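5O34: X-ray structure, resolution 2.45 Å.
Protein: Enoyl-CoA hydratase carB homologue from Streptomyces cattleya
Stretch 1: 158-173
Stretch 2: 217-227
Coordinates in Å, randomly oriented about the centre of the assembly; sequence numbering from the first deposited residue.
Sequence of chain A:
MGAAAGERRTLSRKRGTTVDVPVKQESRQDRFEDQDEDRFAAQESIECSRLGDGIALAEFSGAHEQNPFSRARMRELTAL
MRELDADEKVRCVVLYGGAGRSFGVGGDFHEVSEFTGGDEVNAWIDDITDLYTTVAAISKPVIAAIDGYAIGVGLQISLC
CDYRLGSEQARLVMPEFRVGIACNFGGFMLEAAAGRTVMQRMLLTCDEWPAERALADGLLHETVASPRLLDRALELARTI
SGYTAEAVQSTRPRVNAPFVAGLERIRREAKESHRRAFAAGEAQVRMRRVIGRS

Stretch 1, residues 158-173: SLCCDYRLGSEQARLV
Stretch 2 217-227: DGLLHETVASP

The most unusual feature of this contact is the double embrace of Tyr 163 and His 221 (chi1 m, chi2 65°): their rings form an offset stack, centroids 4.9 Å apart and planes at 27°, while each residue also lays a CH group over the other's ring face. Tyr 163 CA lies 3.7 Å from the His 221 ring centroid, and His 221 CB 3.5 Å from that of Tyr 163. Tyrosine (chi1 t, chi2 104°) adds a hydroxyl, and OH donates to Glu 222 OE1 at 2.9 Å; Glu 222 reaches it extended, chi1 and chi2 both t.

The strand through Leu 165 and Gly 166 runs parallel to the one through Glu 222 and Thr 223, their axes inclined at 29°, with Leu 165 opposite Glu 222 (CA-CA 5.1 Å) and Gly 166 opposite Thr 223 (CA-CA 4.8 Å). Gly 166 N donates to Glu 222 O (3.0 Å), and Val 224 N to Gly 166 O (3.0 Å). Upstream, His 221 N donates to Arg 164 O (2.9 Å). Glycine suits position 166 because a CB would lie 2.5 Å from Leu 220 CD1.

Gly 218, at phi/psi 93/11, ends a helix in a Schellman motif; a CB there would jam against the preceding carbonyl O. Across from this turn, Arg 164 (m, t, m, chi4 -82°) suits carbonyls near its guanidinium plane, having several N-H donors: NE donates to Leu 219 O at 2.8 Å, and NH2 weakly to Gly 218 O at 3.5 Å, with His 221 CE1 over the guanidinium face. Leu 172 (m, p) fills an apolar contact, its CD2 3.5 Å from Leu 219 CB.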

# COMPACT_ATOMS: atom_id res chain seq x y z
N SER A 158 9.91 9.04 12.45
CA SER A 158 10.13 9.44 11.05
C SER A 158 8.96 9.01 10.15
O SER A 158 8.52 9.78 9.29
CB SER A 158 11.47 8.93 10.53
OG SER A 158 11.41 7.61 10.01
N LEU A 159 8.39 7.81 10.42
CA LEU A 159 7.24 7.27 9.68
C LEU A 159 5.91 8.05 9.91
O LEU A 159 4.91 7.76 9.25
CB LEU A 159 7.05 5.76 9.93
CG LEU A 159 8.21 4.84 9.52
CD1 LEU A 159 8.04 3.46 10.10
CD2 LEU A 159 8.39 4.77 8.00
N CYS A 160 5.92 9.07 10.79
CA CYS A 160 4.76 9.93 11.05
C CYS A 160 4.87 11.24 10.26
O CYS A 160 3.86 11.95 10.09
CB CYS A 160 4.61 10.21 12.55
SG CYS A 160 4.33 8.75 13.56
N CYS A 161 6.09 11.54 9.76
CA CYS A 161 6.43 12.73 8.97
C CYS A 161 6.03 12.55 7.50
O CYS A 161 5.98 11.43 6.99
CB CYS A 161 7.91 13.08 9.11
SG CYS A 161 8.47 13.27 10.83
N ASP A 162 5.76 13.67 6.81
CA ASP A 162 5.34 13.71 5.41
C ASP A 162 6.45 13.49 4.40
O ASP A 162 6.15 13.24 3.24
CB ASP A 162 4.65 15.04 5.10
CG ASP A 162 3.59 15.40 6.11
OD1 ASP A 162 2.43 14.96 5.92
OD2 ASP A 162 3.93 16.02 7.13
N TYR A 163 7.73 13.65 4.81
CA TYR A 163 8.86 13.51 3.89
C TYR A 163 10.10 13.11 4.67
O TYR A 163 10.52 13.82 5.58
CB TYR A 163 9.11 14.83 3.13
CG TYR A 163 9.77 14.70 1.77
CD1 TYR A 163 9.03 14.83 0.59
CD2 TYR A 163 11.15 14.53 1.65
CE1 TYR A 163 9.64 14.76 -0.66
CE2 TYR A 163 11.76 14.45 0.40
CZ TYR A 163 11.01 14.57 -0.75
OH TYR A 163 11.63 14.51 -1.98
N ARG A 164 10.65 11.95 4.33
CA ARG A 164 11.86 11.45 4.97
C ARG A 164 13.02 11.59 3.99
O ARG A 164 13.02 11.01 2.91
CB ARG A 164 11.68 10.01 5.45
CG ARG A 164 10.63 9.89 6.55
CD ARG A 164 10.29 8.45 6.89
NE ARG A 164 9.58 7.76 5.82
CZ ARG A 164 8.28 7.84 5.59
NH1 ARG A 164 7.51 8.61 6.35
NH2 ARG A 164 7.73 7.15 4.60
N LEU A 165 13.98 12.44 4.36
CA LEU A 165 15.17 12.70 3.58
C LEU A 165 16.34 12.01 4.26
O LEU A 165 16.62 12.25 5.43
CB LEU A 165 15.39 14.21 3.49
CG LEU A 165 16.55 14.71 2.64
CD1 LEU A 165 16.35 14.41 1.16
CD2 LEU A 165 16.73 16.18 2.83
N GLY A 166 16.96 11.10 3.52
CA GLY A 166 18.07 10.33 4.04
C GLY A 166 19.39 10.65 3.38
O GLY A 166 19.44 10.95 2.18
N SER A 167 20.47 10.59 4.17
CA SER A 167 21.83 10.73 3.65
C SER A 167 22.19 9.31 3.19
O SER A 167 21.52 8.36 3.60
CB SER A 167 22.79 11.20 4.74
OG SER A 167 23.14 10.15 5.63
N GLU A 168 23.24 9.14 2.38
CA GLU A 168 23.58 7.78 1.97
C GLU A 168 24.20 6.95 3.14
O GLU A 168 24.46 5.76 2.98
CB GLU A 168 24.41 7.76 0.69
CG GLU A 168 23.51 7.79 -0.55
CD GLU A 168 23.75 8.90 -1.56
OE1 GLU A 168 22.77 9.34 -2.21
OE2 GLU A 168 24.92 9.31 -1.74
N GLN A 169 24.31 7.57 4.33
CA GLN A 169 24.77 6.96 5.59
C GLN A 169 23.57 6.46 6.41
O GLN A 169 23.74 5.76 7.41
CB GLN A 169 25.59 7.98 6.43
CG GLN A 169 26.96 8.36 5.86
CD GLN A 169 27.90 7.18 5.71
OE1 GLN A 169 28.05 6.62 4.62
NE2 GLN A 169 28.57 6.81 6.80
N ALA A 170 22.34 6.84 5.98
CA ALA A 170 21.10 6.45 6.65
C ALA A 170 20.89 4.95 6.55
O ALA A 170 21.05 4.36 5.48
CB ALA A 170 19.90 7.20 6.06
N ARG A 171 20.63 4.32 7.70
CA ARG A 171 20.38 2.89 7.82
C ARG A 171 19.12 2.70 8.67
O ARG A 171 19.02 3.24 9.77
CB ARG A 171 21.62 2.14 8.36
CG ARG A 171 22.75 2.12 7.32
CD ARG A 171 24.01 1.39 7.75
NE ARG A 171 23.86 -0.06 7.70
CZ ARG A 171 24.01 -0.82 6.62
NH1 ARG A 171 24.31 -0.27 5.45
NH2 ARG A 171 23.84 -2.13 6.69
N LEU A 172 18.10 2.02 8.11
CA LEU A 172 16.79 1.84 8.74
C LEU A 172 16.61 0.41 9.28
O LEU A 172 16.92 -0.54 8.57
CB LEU A 172 15.70 2.21 7.71
CG LEU A 172 15.33 3.71 7.52
CD1 LEU A 172 16.52 4.62 7.30
CD2 LEU A 172 14.42 3.88 6.36
N VAL A 173 16.17 0.26 10.55
CA VAL A 173 16.01 -1.04 11.20
C VAL A 173 14.78 -1.04 12.10
O VAL A 173 14.47 -0.07 12.78
CB VAL A 173 17.28 -1.48 12.03
CG1 VAL A 173 17.51 -2.99 11.99
CG2 VAL A 173 18.55 -0.73 11.61
N ASP A 217 11.98 1.04 -1.75
CA ASP A 217 10.86 0.47 -0.99
C ASP A 217 9.85 1.48 -0.42
O ASP A 217 8.77 1.06 -0.01
CB ASP A 217 11.40 -0.47 0.10
CG ASP A 217 12.08 -1.72 -0.48
OD1 ASP A 217 11.79 -2.09 -1.64
OD2 ASP A 217 12.88 -2.36 0.25
N GLY A 218 10.16 2.77 -0.45
CA GLY A 218 9.26 3.82 0.05
C GLY A 218 9.48 4.23 1.50
O GLY A 218 8.66 4.94 2.07
N LEU A 219 10.58 3.80 2.11
CA LEU A 219 10.91 4.17 3.48
C LEU A 219 11.56 5.55 3.56
O LEU A 219 11.50 6.21 4.60
CB LEU A 219 11.78 3.10 4.12
CG LEU A 219 11.12 1.73 4.29
CD1 LEU A 219 12.14 0.68 4.60
CD2 LEU A 219 10.05 1.78 5.35
N LEU A 220 12.18 5.99 2.44
CA LEU A 220 12.74 7.33 2.24
C LEU A 220 12.06 7.91 1.02
O LEU A 220 11.78 7.18 0.07
CB LEU A 220 14.27 7.31 2.03
CG LEU A 220 15.16 6.88 3.20
CD1 LEU A 220 16.61 6.90 2.80
CD2 LEU A 220 14.94 7.74 4.45
N HIS A 221 11.74 9.21 1.07
CA HIS A 221 11.12 9.91 -0.05
C HIS A 221 12.22 10.35 -1.00
O HIS A 221 11.99 10.51 -2.20
CB HIS A 221 10.34 11.13 0.44
CG HIS A 221 9.10 10.80 1.21
ND1 HIS A 221 9.15 10.15 2.44
CD2 HIS A 221 7.80 11.07 0.92
CE1 HIS A 221 7.90 10.02 2.84
NE2 HIS A 221 7.06 10.56 1.96
N GLU A 222 13.42 10.58 -0.45
CA GLU A 222 14.57 11.07 -1.20
C GLU A 222 15.86 10.76 -0.47
O GLU A 222 15.89 10.67 0.76
CB GLU A 222 14.42 12.59 -1.41
CG GLU A 222 15.49 13.24 -2.29
CD GLU A 222 15.44 14.75 -2.38
OE1 GLU A 222 14.36 15.34 -2.15
OE2 GLU A 222 16.48 15.35 -2.73
N THR A 223 16.93 10.59 -1.26
CA THR A 223 18.30 10.38 -0.80
C THR A 223 19.18 11.52 -1.32
O THR A 223 18.93 12.07 -2.40
CB THR A 223 18.88 9.02 -1.25
OG1 THR A 223 18.85 8.92 -2.67
CG2 THR A 223 18.18 7.84 -0.60
N VAL A 224 20.22 11.87 -0.55
CA VAL A 224 21.24 12.88 -0.87
C VAL A 224 22.56 12.44 -0.26
O VAL A 224 22.58 11.61 0.65
CB VAL A 224 20.90 14.32 -0.40
CG1 VAL A 224 19.88 15.00 -1.31
CG2 VAL A 224 20.47 14.36 1.06
N ALA A 225 23.66 13.05 -0.72
CA ALA A 225 24.99 12.81 -0.15
C ALA A 225 25.02 13.51 1.22
O ALA A 225 24.44 14.59 1.35
CB ALA A 225 26.04 13.44 -1.06
N SER A 226 25.66 12.88 2.22
CA SER A 226 25.78 13.43 3.59
C SER A 226 26.10 14.96 3.65
O SER A 226 25.39 15.65 4.38
CB SER A 226 26.78 12.63 4.42
OG SER A 226 26.55 11.24 4.35
N PRO A 227 27.08 15.53 2.88
CA PRO A 227 27.35 16.98 2.98
C PRO A 227 26.21 17.94 2.58
O PRO A 227 26.24 19.12 2.96
CB PRO A 227 28.57 17.18 2.08
CG PRO A 227 28.49 16.04 1.08
CD PRO A 227 28.05 14.90 1.95